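Local structure of Lysine/ornithine decarboxylase (Selenomonas ruminantium, 5GJO) at residues R6-E9 against K10-K13; Y35-M38 against R39-P43; L163-A166 against A167-A170; A198-L201 against F202-E206; E338-I341 against G342-V345. The protein decarboxylates both L-lysine and L-ornithine, using pyridoxal 5'-phosphate as cofactor, to give cadaverine and putrescine. The protein carries 2 engineered substitutions. All coordinates share one frame; numbering follows the deposited sequence.

Interaction 1 (R6-E9 against K10-K13); sequences RLSE and KEVK. With SO4 (sulfate ion), chain F; SO4 (sulfate ion), chain E.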
loop_
_atom_site.group_PDB
_atom_site.type_symbol
_atom_site.label_atom_id
_atom_site.label_comp_id
_atom_site.label_asym_id
_atom_site.label_seq_id
_atom_site.Cartn_x
_atom_site.Cartn_y
_atom_site.Cartn_z
ATOM N N ARG A 6 -19.109 14.814 9.432
ATOM C CA ARG A 6 -19.877 13.882 8.643
ATOM C C ARG A 6 -20.657 14.642 7.612
ATOM O O ARG A 6 -21.501 15.511 7.960
ATOM C CB ARG A 6 -20.890 13.180 9.547
ATOM C CG ARG A 6 -21.771 12.235 8.737
ATOM C CD ARG A 6 -22.554 11.214 9.598
ATOM N NE ARG A 6 -23.489 10.463 8.732
ATOM C CZ ARG A 6 -24.159 9.373 9.100
ATOM N NH1 ARG A 6 -24.016 8.901 10.309
ATOM N NH2 ARG A 6 -25.000 8.779 8.228
ATOM N N LEU A 7 -20.512 14.255 6.374
ATOM C CA LEU A 7 -21.304 14.814 5.333
ATOM C C LEU A 7 -22.744 14.324 5.420
ATOM O O LEU A 7 -22.992 13.179 5.680
ATOM C CB LEU A 7 -20.737 14.416 3.959
ATOM C CG LEU A 7 -19.348 14.992 3.631
ATOM C CD1 LEU A 7 -18.785 14.286 2.454
ATOM C CD2 LEU A 7 -19.312 16.505 3.466
ATOM N N SER A 8 -23.699 15.197 5.105
ATOM C CA SER A 8 -25.060 14.786 4.941
ATOM C C SER A 8 -25.294 14.103 3.610
ATOM O O SER A 8 -24.567 14.252 2.703
ATOM C CB SER A 8 -26.009 15.990 5.049
ATOM O OG SER A 8 -25.947 16.770 3.882
ATOM N N GLU A 9 -26.383 13.375 3.488
ATOM C CA GLU A 9 -26.772 12.756 2.224
ATOM C C GLU A 9 -26.863 13.791 1.102
ATOM O O GLU A 9 -26.342 13.550 -0.003
ATOM C CB GLU A 9 -28.108 12.003 2.329
ATOM C CG GLU A 9 -28.444 11.278 1.028
ATOM C CD GLU A 9 -29.709 10.408 1.111
ATOM O OE1 GLU A 9 -30.285 10.275 2.205
ATOM O OE2 GLU A 9 -30.068 9.874 0.062
ATOM N N LYS A 10 -27.452 14.931 1.382
ATOM C CA LYS A 10 -27.563 15.974 0.361
ATOM C C LYS A 10 -26.222 16.482 -0.120
ATOM O O LYS A 10 -26.016 16.669 -1.314
ATOM C CB LYS A 10 -28.424 17.130 0.913
ATOM C CG LYS A 10 -28.554 18.203 -0.154
ATOM C CD LYS A 10 -29.215 19.486 0.305
ATOM C CE LYS A 10 -29.221 20.470 -0.887
ATOM N NZ LYS A 10 -30.084 21.624 -0.483
ATOM N N GLU A 11 -25.302 16.714 0.823
ATOM C CA GLU A 11 -23.925 17.127 0.510
ATOM C C GLU A 11 -23.215 16.109 -0.316
ATOM O O GLU A 11 -22.446 16.447 -1.177
ATOM C CB GLU A 11 -23.160 17.448 1.784
ATOM C CG GLU A 11 -23.757 18.657 2.521
ATOM C CD GLU A 11 -23.220 18.852 3.903
ATOM O OE1 GLU A 11 -22.729 17.908 4.552
ATOM O OE2 GLU A 11 -23.361 19.978 4.424
ATOM N N VAL A 12 -23.352 14.850 0.069
ATOM C CA VAL A 12 -22.784 13.750 -0.730
ATOM C C VAL A 12 -23.225 13.829 -2.171
ATOM O O VAL A 12 -22.397 13.780 -3.119
ATOM C CB VAL A 12 -23.082 12.327 -0.127
ATOM C CG1 VAL A 12 -22.671 11.230 -1.090
ATOM C CG2 VAL A 12 -22.336 12.158 1.157
ATOM N N LYS A 13 -24.510 14.047 -2.371
ATOM C CA LYS A 13 -25.075 14.110 -3.711
ATOM C C LYS A 13 -24.503 15.276 -4.567
ATOM O O LYS A 13 -24.095 15.086 -5.713
ATOM C CB LYS A 13 -26.580 14.288 -3.587
ATOM C CG LYS A 13 -27.347 14.484 -4.876
ATOM C CD LYS A 13 -28.896 14.644 -4.691
ATOM C CE LYS A 13 -29.585 14.365 -6.064
ATOM N NZ LYS A 13 -31.031 14.716 -6.154
HETATM S S SO4 F . -28.376 12.779 6.564
HETATM O O1 SO4 F . -28.598 13.995 7.330
HETATM O O2 SO4 F . -27.037 12.262 6.761
HETATM O O3 SO4 F . -28.625 13.010 5.174
HETATM O O4 SO4 F . -29.323 11.791 7.081
HETATM S S SO4 E . -26.022 5.229 9.982
HETATM O O1 SO4 E . -25.718 6.340 10.934
HETATM O O2 SO4 E . -25.392 3.985 10.480
HETATM O O3 SO4 E . -27.505 5.184 9.926
HETATM O O4 SO4 E . -25.609 5.403 8.562
#
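Ser-8 and Glu-11 cap the N-terminal end of helix 9-18, where the chain enters the helix from the loop before it. Ser-8 stands at the N-cap: its OG accepts from Glu-11 N at 3.1 Å in a nearly straight bond. In return Ser-8 N gives its hydrogen to Glu-11 OE1 at 2.9 Å, reaching it from above the carboxylate plane. This reciprocal pair is a capping box. Glu-11 can close it because its CG lies beside its own backbone N (chi1 -64°), which turns the extended chain back past Ser-8 OG, 3.2 Å from Glu-11 CG. OE1 has a further mate in Arg-381, which makes a salt bridge to it and also bonds to Arg-6 O. Behind the box, Leu-7 CB packs on Val-12 CG2 at 3.9 Å, and both side chains lie against Leu-346 of strand 344-347 and Val-269 of strand 266-276. A sulfate, probably from the crystallisation liquor, sits at the helix start: Glu-9 N donates to its O3 at 2.8 Å, as the helix end would probably favour. A second such sulfate meets the Arg-6 guanidinium at its edge, NH1 donating to O1 at 3.1 Å and NH2 bonding weakly to O4.

Interaction 2 (Y35-M38 against R39-P43); sequences YQFM and RRHLP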
loop_
_atom_site.group_PDB
_atom_site.type_symbol
_atom_site.label_atom_id
_atom_site.label_comp_id
_atom_site.label_asym_id
_atom_site.label_seq_id
_atom_site.Cartn_x
_atom_site.Cartn_y
_atom_site.Cartn_z
ATOM N N TYR A 35 -7.318 20.340 17.354
ATOM C CA TYR A 35 -6.127 20.945 17.890
ATOM C C TYR A 35 -6.500 21.714 19.151
ATOM O O TYR A 35 -5.854 21.606 20.185
ATOM C CB TYR A 35 -5.489 21.879 16.829
ATOM C CG TYR A 35 -4.179 22.442 17.254
ATOM C CD1 TYR A 35 -2.985 21.733 17.048
ATOM C CD2 TYR A 35 -4.126 23.636 17.944
ATOM C CE1 TYR A 35 -1.779 22.262 17.433
ATOM C CE2 TYR A 35 -2.917 24.180 18.355
ATOM C CZ TYR A 35 -1.744 23.491 18.111
ATOM O OH TYR A 35 -0.496 23.980 18.487
ATOM N N GLN A 36 -7.527 22.523 19.083
ATOM C CA GLN A 36 -7.913 23.311 20.264
ATOM C C GLN A 36 -8.369 22.478 21.436
ATOM O O GLN A 36 -8.089 22.847 22.566
ATOM C CB GLN A 36 -8.971 24.363 19.931
ATOM C CG GLN A 36 -8.401 25.436 18.983
ATOM C CD GLN A 36 -7.063 26.159 19.420
ATOM O OE1 GLN A 36 -6.649 26.203 20.611
ATOM N NE2 GLN A 36 -6.371 26.706 18.426
ATOM N N PHE A 37 -9.085 21.396 21.196
ATOM C CA PHE A 37 -9.484 20.502 22.248
ATOM C C PHE A 37 -8.232 19.952 22.976
ATOM O O PHE A 37 -8.229 19.846 24.181
ATOM C CB PHE A 37 -10.285 19.357 21.647
ATOM C CG PHE A 37 -10.800 18.329 22.610
ATOM C CD1 PHE A 37 -10.033 17.246 22.932
ATOM C CD2 PHE A 37 -12.107 18.397 23.092
ATOM C CE1 PHE A 37 -10.519 16.248 23.771
ATOM C CE2 PHE A 37 -12.619 17.379 23.898
ATOM C CZ PHE A 37 -11.813 16.302 24.235
ATOM N N MET A 38 -7.220 19.573 22.227
ATOM C CA MET A 38 -5.966 19.049 22.841
ATOM C C MET A 38 -5.267 20.150 23.651
ATOM O O MET A 38 -4.768 19.913 24.725
ATOM C CB MET A 38 -4.999 18.451 21.804
ATOM C CG MET A 38 -3.762 17.908 22.439
ATOM S SD MET A 38 -2.867 16.837 21.259
ATOM C CE MET A 38 -3.848 15.399 21.504
ATOM N N ARG A 39 -5.225 21.359 23.132
ATOM C CA ARG A 39 -4.695 22.522 23.882
ATOM C C ARG A 39 -5.455 22.790 25.169
ATOM O O ARG A 39 -4.821 23.149 26.170
ATOM C CB ARG A 39 -4.614 23.784 22.974
ATOM C CG ARG A 39 -3.668 23.741 21.789
ATOM C CD ARG A 39 -2.231 23.288 22.136
ATOM N NE ARG A 39 -1.603 24.299 22.985
ATOM C CZ ARG A 39 -0.978 24.102 24.145
ATOM N NH1 ARG A 39 -0.456 25.183 24.749
ATOM N NH2 ARG A 39 -0.793 22.900 24.682
ATOM N N ARG A 40 -6.768 22.671 25.126
ATOM C CA ARG A 40 -7.631 22.805 26.281
ATOM C C ARG A 40 -7.496 21.723 27.358
ATOM O O ARG A 40 -7.454 22.031 28.516
ATOM C CB ARG A 40 -9.067 22.891 25.798
ATOM C CG ARG A 40 -10.134 23.125 26.824
ATOM C CD ARG A 40 -11.509 23.029 26.161
ATOM N NE ARG A 40 -11.547 23.787 24.918
ATOM C CZ ARG A 40 -11.930 23.353 23.716
ATOM N NH1 ARG A 40 -11.891 24.193 22.714
ATOM N NH2 ARG A 40 -12.366 22.137 23.501
ATOM N N HIS A 41 -7.405 20.465 26.953
ATOM C CA HIS A 41 -7.404 19.338 27.900
ATOM C C HIS A 41 -6.032 18.831 28.236
ATOM O O HIS A 41 -5.868 18.161 29.229
ATOM C CB HIS A 41 -8.288 18.196 27.375
ATOM C CG HIS A 41 -9.736 18.578 27.298
ATOM N ND1 HIS A 41 -10.480 18.846 28.415
ATOM C CD2 HIS A 41 -10.543 18.846 26.236
ATOM C CE1 HIS A 41 -11.702 19.235 28.056
ATOM N NE2 HIS A 41 -11.755 19.264 26.731
ATOM N N LEU A 42 -5.074 19.157 27.395
ATOM C CA LEU A 42 -3.715 18.745 27.604
ATOM C C LEU A 42 -2.815 19.959 27.387
ATOM O O LEU A 42 -1.940 19.940 26.566
ATOM C CB LEU A 42 -3.391 17.583 26.646
ATOM C CG LEU A 42 -2.063 16.847 26.763
ATOM C CD1 LEU A 42 -1.755 16.360 28.159
ATOM C CD2 LEU A 42 -2.016 15.696 25.775
ATOM N N PRO A 43 -3.034 21.012 28.176
ATOM C CA PRO A 43 -2.256 22.226 27.956
ATOM C C PRO A 43 -0.751 22.092 28.142
ATOM O O PRO A 43 0.014 22.741 27.438
ATOM C CB PRO A 43 -2.911 23.229 28.926
ATOM C CG PRO A 43 -3.538 22.413 29.980
ATOM C CD PRO A 43 -4.084 21.206 29.174
#
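The last turns of helix 28-41, an outer helix of the TIM-barrel-like pyridoxal-binding domain, carry an edge-to-face pair between Phe-37 and His-41. The imidazole turns its edge down on the phenyl face: His-41 CD2 stands 3.3 Å above the plane, over the ring centre, and the two planes are 56° apart. Phe-37 CG swings away from its backbone N (chi1 -179°) while His-41 CG stays beside its own (chi1 -65°), bringing the rings together one helical turn apart. His-41 ND1 is bonded to Glu-238 of helix 233-247, which helps to set the turn of the imidazole. A leucine in place of Phe-37 would probably leave the His-41 edge without an aromatic face and the imidazole less firmly held. Arg-40 folds its guanidinium over the backbone, with NH2 3.5 Å from Phe-37 CA. On another side of the helix the Arg-39 chain runs alongside Tyr-35, CG lying 3.5 Å from Tyr-35 CE2. Beyond the helix, Leu-42 N still bonds to Met-38 O. Arg-39 NH2 donates in its own guanidinium plane to Pro-43 O at 2.9 Å.

Interaction 3 (L163-A166 against A167-A170); sequences LLKA and AQDA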
loop_
_atom_site.group_PDB
_atom_site.type_symbol
_atom_site.label_atom_id
_atom_site.label_comp_id
_atom_site.label_asym_id
_atom_site.label_seq_id
_atom_site.Cartn_x
_atom_site.Cartn_y
_atom_site.Cartn_z
ATOM N N LEU A 163 22.885 5.868 26.945
ATOM C CA LEU A 163 22.786 6.399 25.623
ATOM C C LEU A 163 22.888 7.950 25.549
ATOM O O LEU A 163 23.551 8.461 24.627
ATOM C CB LEU A 163 21.465 5.906 24.934
ATOM C CG LEU A 163 21.535 4.476 24.473
ATOM C CD1 LEU A 163 20.082 3.976 24.247
ATOM C CD2 LEU A 163 22.337 4.310 23.185
ATOM N N LEU A 164 22.225 8.643 26.458
ATOM C CA LEU A 164 22.312 10.074 26.493
ATOM C C LEU A 164 23.795 10.507 26.776
ATOM O O LEU A 164 24.303 11.432 26.158
ATOM C CB LEU A 164 21.413 10.633 27.524
ATOM C CG LEU A 164 19.897 10.648 27.184
ATOM C CD1 LEU A 164 19.066 11.123 28.342
ATOM C CD2 LEU A 164 19.656 11.525 25.944
ATOM N N LYS A 165 24.446 9.822 27.719
ATOM C CA LYS A 165 25.854 10.137 28.042
ATOM C C LYS A 165 26.729 9.878 26.828
ATOM O O LYS A 165 27.570 10.712 26.529
ATOM C CB LYS A 165 26.279 9.452 29.350
ATOM C CG LYS A 165 27.649 9.807 29.909
ATOM C CD LYS A 165 27.753 11.281 30.242
ATOM C CE LYS A 165 28.920 11.629 31.152
ATOM N NZ LYS A 165 28.461 12.891 31.820
ATOM N N ALA A 166 26.540 8.789 26.049
ATOM C CA ALA A 166 27.312 8.567 24.830
ATOM C C ALA A 166 27.047 9.621 23.762
ATOM O O ALA A 166 27.930 10.002 22.927
ATOM C CB ALA A 166 27.078 7.167 24.271
ATOM N N ALA A 167 25.778 10.020 23.639
ATOM C CA ALA A 167 25.473 11.044 22.672
ATOM C C ALA A 167 26.175 12.344 23.077
ATOM O O ALA A 167 26.721 13.018 22.208
ATOM C CB ALA A 167 23.956 11.338 22.633
ATOM N N GLN A 168 26.065 12.720 24.349
ATOM C CA GLN A 168 26.812 13.884 24.918
ATOM C C GLN A 168 28.309 13.785 24.621
ATOM O O GLN A 168 28.936 14.729 24.113
ATOM C CB GLN A 168 26.561 14.056 26.400
ATOM C CG GLN A 168 27.153 15.354 27.041
ATOM C CD GLN A 168 26.887 15.470 28.509
ATOM O OE1 GLN A 168 27.552 14.808 29.332
ATOM N NE2 GLN A 168 25.951 16.268 28.869
ATOM N N ASP A 169 28.887 12.628 24.874
ATOM C CA ASP A 169 30.300 12.413 24.486
ATOM C C ASP A 169 30.598 12.656 23.019
ATOM O O ASP A 169 31.717 13.087 22.683
ATOM C CB ASP A 169 30.778 11.001 24.923
ATOM C CG ASP A 169 30.892 10.862 26.440
ATOM O OD1 ASP A 169 30.796 11.865 27.196
ATOM O OD2 ASP A 169 31.022 9.727 26.908
ATOM N N ALA A 170 29.655 12.351 22.117
ATOM C CA ALA A 170 29.841 12.638 20.744
ATOM C C ALA A 170 29.473 14.087 20.306
ATOM O O ALA A 170 29.412 14.343 19.110
ATOM C CB ALA A 170 29.126 11.612 19.874
#
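Lys-165 and Gln-168 make the side-chain hydrogen bond of this stretch, three residues apart on the surface of helix 160-169. Lys-165 NZ donates to Gln-168 OE1 at 3.3 Å, a long bond that nevertheless arrives nearly in line with the amide C=O, at a C=O...N angle of 164°. The lysine chain leaves the helix with CG opposite its backbone N, then kinks at chi2 (61°), and this bend carries the aliphatic part along toward the amide, so that Lys-165 CD also lies 3.6 Å from Gln-168 OE1. Replacing Lys-165 by an alanine would probably leave Gln-168 OE1 without this donor and its amide freer to turn.

Charge adds a looser element. Asp-169 OD1 lies 5.3 Å from Lys-165 NZ, too far for contact, although the opposite charges may still attract weakly at this distance. The Asp-169 carboxylate merely lies beside Lys-165 O, with no bond between them.

Backbone bonds supply the rest. Four successive i to i+4 bonds run from Ala-167, Gln-168, Asp-169 and Ala-170 N to the carbonyls of Leu-163, Leu-164, Lys-165 and Ala-166. The last is the most bent, at 143°, as Ala-170 leaves helical geometry; its N also makes a weak bond to Ala-167 O.

The side turned to the barrel is apolar. In the beta-alpha-beta unit of strands 133-137 and 173-178, Leu-163 and Leu-164 press on Val-136 of the first strand and Ala-167 on Val-134, while Ala-166 and Ala-170 pack on Ile-122 of helix 122-128.

Interaction 4 (A198-L201 against F202-E206); sequences ARRL and FDEAE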
loop_
_atom_site.group_PDB
_atom_site.type_symbol
_atom_site.label_atom_id
_atom_site.label_comp_id
_atom_site.label_asym_id
_atom_site.label_seq_id
_atom_site.Cartn_x
_atom_site.Cartn_y
_atom_site.Cartn_z
ATOM N N ALA A 198 9.937 8.010 33.471
ATOM C CA ALA A 198 10.750 9.127 32.988
ATOM C C ALA A 198 11.197 10.047 34.155
ATOM O O ALA A 198 12.326 10.567 34.125
ATOM C CB ALA A 198 9.987 9.937 31.917
ATOM N N ARG A 199 10.336 10.215 35.134
ATOM C CA ARG A 199 10.606 11.047 36.318
ATOM C C ARG A 199 11.815 10.497 37.059
ATOM O O ARG A 199 12.721 11.251 37.366
ATOM C CB ARG A 199 9.391 11.126 37.229
ATOM C CG ARG A 199 9.580 11.983 38.505
ATOM C CD ARG A 199 9.832 13.451 38.183
ATOM N NE ARG A 199 11.212 13.829 38.010
ATOM C CZ ARG A 199 11.619 15.063 37.667
ATOM N NH1 ARG A 199 10.723 15.997 37.339
ATOM N NH2 ARG A 199 12.942 15.370 37.581
ATOM N N ARG A 200 11.867 9.200 37.268
ATOM C CA ARG A 200 13.026 8.562 37.917
ATOM C C ARG A 200 14.257 8.782 37.079
ATOM O O ARG A 200 15.311 9.190 37.613
ATOM C CB ARG A 200 12.782 7.099 38.238
ATOM C CG ARG A 200 14.027 6.429 38.804
ATOM C CD ARG A 200 13.807 4.951 38.953
ATOM N NE ARG A 200 13.472 4.245 37.690
ATOM C CZ ARG A 200 14.325 3.897 36.752
ATOM N NH1 ARG A 200 15.611 4.260 36.813
ATOM N NH2 ARG A 200 13.886 3.240 35.679
ATOM N N LEU A 201 14.177 8.546 35.788
ATOM C CA LEU A 201 15.325 8.817 34.886
ATOM C C LEU A 201 15.808 10.239 34.915
ATOM O O LEU A 201 17.012 10.485 34.971
ATOM C CB LEU A 201 15.060 8.347 33.473
ATOM C CG LEU A 201 14.855 6.845 33.317
ATOM C CD1 LEU A 201 14.346 6.525 31.912
ATOM C CD2 LEU A 201 16.132 6.068 33.554
ATOM N N PHE A 202 14.887 11.211 34.912
ATOM C CA PHE A 202 15.331 12.601 34.963
ATOM C C PHE A 202 16.128 12.876 36.297
ATOM O O PHE A 202 17.156 13.566 36.306
ATOM C CB PHE A 202 14.133 13.521 34.950
ATOM C CG PHE A 202 13.739 14.015 33.588
ATOM C CD1 PHE A 202 13.457 13.165 32.548
ATOM C CD2 PHE A 202 13.625 15.368 33.349
ATOM C CE1 PHE A 202 13.038 13.667 31.296
ATOM C CE2 PHE A 202 13.232 15.875 32.145
ATOM C CZ PHE A 202 12.978 15.015 31.067
ATOM N N ASP A 203 15.631 12.335 37.393
ATOM C CA ASP A 203 16.281 12.521 38.670
ATOM C C ASP A 203 17.681 11.898 38.677
ATOM O O ASP A 203 18.628 12.517 39.109
ATOM C CB ASP A 203 15.436 11.932 39.786
ATOM C CG ASP A 203 14.153 12.706 40.038
ATOM O OD1 ASP A 203 14.002 13.830 39.555
ATOM O OD2 ASP A 203 13.298 12.158 40.730
ATOM N N GLU A 204 17.803 10.690 38.153
ATOM C CA GLU A 204 19.135 10.026 38.057
ATOM C C GLU A 204 20.072 10.787 37.114
ATOM O O GLU A 204 21.290 10.971 37.392
ATOM C CB GLU A 204 18.988 8.555 37.637
ATOM C CG GLU A 204 18.244 7.695 38.614
ATOM C CD GLU A 204 18.035 6.254 38.143
ATOM O OE1 GLU A 204 17.351 5.480 38.874
ATOM O OE2 GLU A 204 18.527 5.899 37.049
ATOM N N ALA A 205 19.567 11.268 35.992
ATOM C CA ALA A 205 20.388 12.100 35.105
ATOM C C ALA A 205 20.943 13.350 35.830
ATOM O O ALA A 205 22.075 13.696 35.600
ATOM C CB ALA A 205 19.577 12.609 33.927
ATOM N N GLU A 206 20.127 13.985 36.654
ATOM C CA GLU A 206 20.496 15.241 37.274
ATOM C C GLU A 206 21.708 15.054 38.156
ATOM O O GLU A 206 22.580 15.902 38.219
ATOM C CB GLU A 206 19.348 15.784 38.092
ATOM C CG GLU A 206 19.607 17.154 38.659
ATOM C CD GLU A 206 19.512 18.264 37.639
ATOM O OE1 GLU A 206 18.952 18.043 36.559
ATOM O OE2 GLU A 206 19.987 19.373 37.923
#
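Asp-203 OD1 takes the shortest polar bond here, 2.7 Å from Arg-199 NH2, in a salt bridge one turn along helix 189-207, the crossover helix between strands 173-178 and 214-216 of the barrel. As a hydrogen bond it is weak, because the N-H...O angle is only 126°. Arg-199 NE lies 3.2 Å from Asp-203 OD1 as well, so the charges are close even though the N-H points poorly. The guanidinium and carboxylate planes are tilted 27° from each other. The arginine reaches the next turn because its chain bends at chi2 (64°) and again at chi3. Its NH2 also rests near Phe-202 CB, and its NH1 is bonded to Leu-247 O, which gives the guanidinium a second anchor.

The neighbouring pair, Arg-200 and Glu-204, is built differently. Arg-200 runs extended before bending at chi3, whereas Glu-204 stays extended beyond CG, and the two chains cross at a slant. The carboxylate carbon lies at the edge of the guanidinium, in its plane.

Away from the salt bridges the helix turns an apolar side to the barrel. Phe-202 meets Phe-248 edge-to-face and touches Ile-177 of strand 173-178; Leu-201 lies on the same isoleucine and on Leu-161 of helix 160-169. Regular backbone bonds such as Ala-205 N to Leu-201 O hold the turns together. Arg-200 NH1 donates within its own plane to Glu-204 OE1 at 3.0 Å, approaching that oxygen from above the carboxylate plane.

Interaction 5 (E338-I341 against G342-V345); sequences ELKI and GDKV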
loop_
_atom_site.group_PDB
_atom_site.type_symbol
_atom_site.label_atom_id
_atom_site.label_comp_id
_atom_site.label_asym_id
_atom_site.label_seq_id
_atom_site.Cartn_x
_atom_site.Cartn_y
_atom_site.Cartn_z
ATOM N N GLU A 338 -30.960 -2.038 -0.526
ATOM C CA GLU A 338 -30.733 -2.409 -1.891
ATOM C C GLU A 338 -30.101 -1.226 -2.602
ATOM O O GLU A 338 -30.680 -0.137 -2.635
ATOM C CB GLU A 338 -32.048 -2.769 -2.617
ATOM C CG GLU A 338 -31.840 -2.962 -4.114
ATOM C CD GLU A 338 -33.075 -3.426 -4.914
ATOM O OE1 GLU A 338 -32.895 -4.037 -5.973
ATOM O OE2 GLU A 338 -34.205 -3.182 -4.490
ATOM N N LEU A 339 -28.854 -1.357 -3.029
ATOM C CA LEU A 339 -28.153 -0.309 -3.761
ATOM C C LEU A 339 -28.080 -0.583 -5.287
ATOM O O LEU A 339 -28.180 -1.743 -5.714
ATOM C CB LEU A 339 -26.701 -0.155 -3.189
ATOM C CG LEU A 339 -26.584 0.108 -1.703
ATOM C CD1 LEU A 339 -25.115 0.150 -1.278
ATOM C CD2 LEU A 339 -27.285 1.390 -1.328
ATOM N N LYS A 340 -27.897 0.474 -6.054
ATOM C CA LYS A 340 -27.817 0.384 -7.512
ATOM C C LYS A 340 -26.557 1.070 -7.960
ATOM O O LYS A 340 -26.023 1.957 -7.256
ATOM C CB LYS A 340 -28.944 1.118 -8.193
ATOM C CG LYS A 340 -30.304 0.992 -7.584
ATOM C CD LYS A 340 -30.976 -0.286 -7.991
ATOM C CE LYS A 340 -32.405 -0.339 -7.432
ATOM N NZ LYS A 340 -33.283 -0.892 -8.488
ATOM N N ILE A 341 -26.091 0.684 -9.141
ATOM C CA ILE A 341 -24.944 1.317 -9.762
ATOM C C ILE A 341 -25.185 2.821 -9.810
ATOM O O ILE A 341 -26.319 3.275 -10.152
ATOM C CB ILE A 341 -24.711 0.783 -11.171
ATOM C CG1 ILE A 341 -24.215 -0.653 -11.056
ATOM C CG2 ILE A 341 -23.690 1.668 -11.929
ATOM C CD1 ILE A 341 -24.025 -1.340 -12.412
ATOM N N GLY A 342 -24.153 3.599 -9.425
ATOM C CA GLY A 342 -24.293 5.055 -9.378
ATOM C C GLY A 342 -24.635 5.627 -7.997
ATOM O O GLY A 342 -24.409 6.847 -7.772
ATOM N N ASP A 343 -25.143 4.792 -7.052
ATOM C CA ASP A 343 -25.380 5.218 -5.662
ATOM C C ASP A 343 -24.016 5.535 -5.027
ATOM O O ASP A 343 -22.988 4.893 -5.369
ATOM C CB ASP A 343 -26.108 4.166 -4.804
ATOM C CG ASP A 343 -27.605 3.952 -5.208
ATOM O OD1 ASP A 343 -28.140 4.754 -5.977
ATOM O OD2 ASP A 343 -28.183 2.983 -4.673
ATOM N N LYS A 344 -23.989 6.555 -4.183
ATOM C CA LYS A 344 -22.795 6.882 -3.435
ATOM C C LYS A 344 -22.957 6.373 -2.022
ATOM O O LYS A 344 -24.021 6.436 -1.469
ATOM C CB LYS A 344 -22.518 8.384 -3.419
ATOM C CG LYS A 344 -22.013 8.938 -4.741
ATOM C CD LYS A 344 -23.160 9.068 -5.712
ATOM C CE LYS A 344 -22.702 9.568 -7.060
ATOM N NZ LYS A 344 -22.091 8.533 -7.942
ATOM N N VAL A 345 -21.880 5.844 -1.479
ATOM C CA VAL A 345 -21.794 5.533 -0.076
ATOM C C VAL A 345 -20.766 6.429 0.579
ATOM O O VAL A 345 -19.877 7.038 -0.105
ATOM C CB VAL A 345 -21.473 4.031 0.216
ATOM C CG1 VAL A 345 -22.599 3.166 -0.337
ATOM C CG2 VAL A 345 -20.109 3.603 -0.269
HETATM O O HOH W 1 -27.893 5.141 -8.903
#
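Asp-343 closes the turn that leads into strand 344-347 by reaching back to the residues before it. Its CB lies 3.3 Å from Lys-340 O, and CG is equally near that oxygen. CG stands beside the aspartate's own backbone N (chi1 -70°), which aims the carboxylate at the incoming chain. At the tip the two oxygens part: OD2 accepts from Lys-340 N at 2.9 Å, the donor standing well above the carboxylate plane, and also touches Leu-339 CA. OD1 receives a hydrogen from a water, which gives its other one to Ile-341 O at 2.7 Å and so bridges the side chain to the turn.

The backbone answers with Asp-343 N to Lys-340 O, 3.0 Å, the closing bond of a type II beta turn from Lys-340 to Asp-343. Gly-342 occupies the third place of that turn with phi 96°, where a side chain would be jammed against Ile-341 O; glycine is the usual residue there. Lys-344 curls back over the turn, its NZ donating to Gly-342 O at 2.9 Å and also bonding to Ser-271 OG.

On the apolar side of the turn, Leu-339 CD1 meets Val-345 CG1 at 4.0 Å, the two side chains crossing at about a right angle, and both touch Cys-308. The turn lies in the loop between strands 329-336 and 344-347 of the mixed sheet. Gly-342 and Asp-343 pair with Val-272 and Val-345 with Thr-270 of strand 266-276, Lys-344 lies against helix 9-18, and Ile-341 packs on Ser-120 of the second subunit.

How the interactions relate
Interactions 2, 3 and 4 belong to helices of the pyridoxal-binding barrel, whereas interaction 5 runs into a strand of the mixed sheet and interaction 1 packs on it. The latter two touch, Val-12 CG1 packing on Lys-344 CB at 3.7 Å, and both use an acidic side chain to grip backbone N-H groups, at a helix start and at a turn. Interactions 3 and 4 sit on neighbouring helices, centres 16 Å apart, with apolar sides against the barrel and polar links outward: a lone lysine-amide bond in one, two salt bridges in the other. Interaction 2, closest to the chain's centre, relies more on aromatic contact. All five are partly buried, none wholly core or surface.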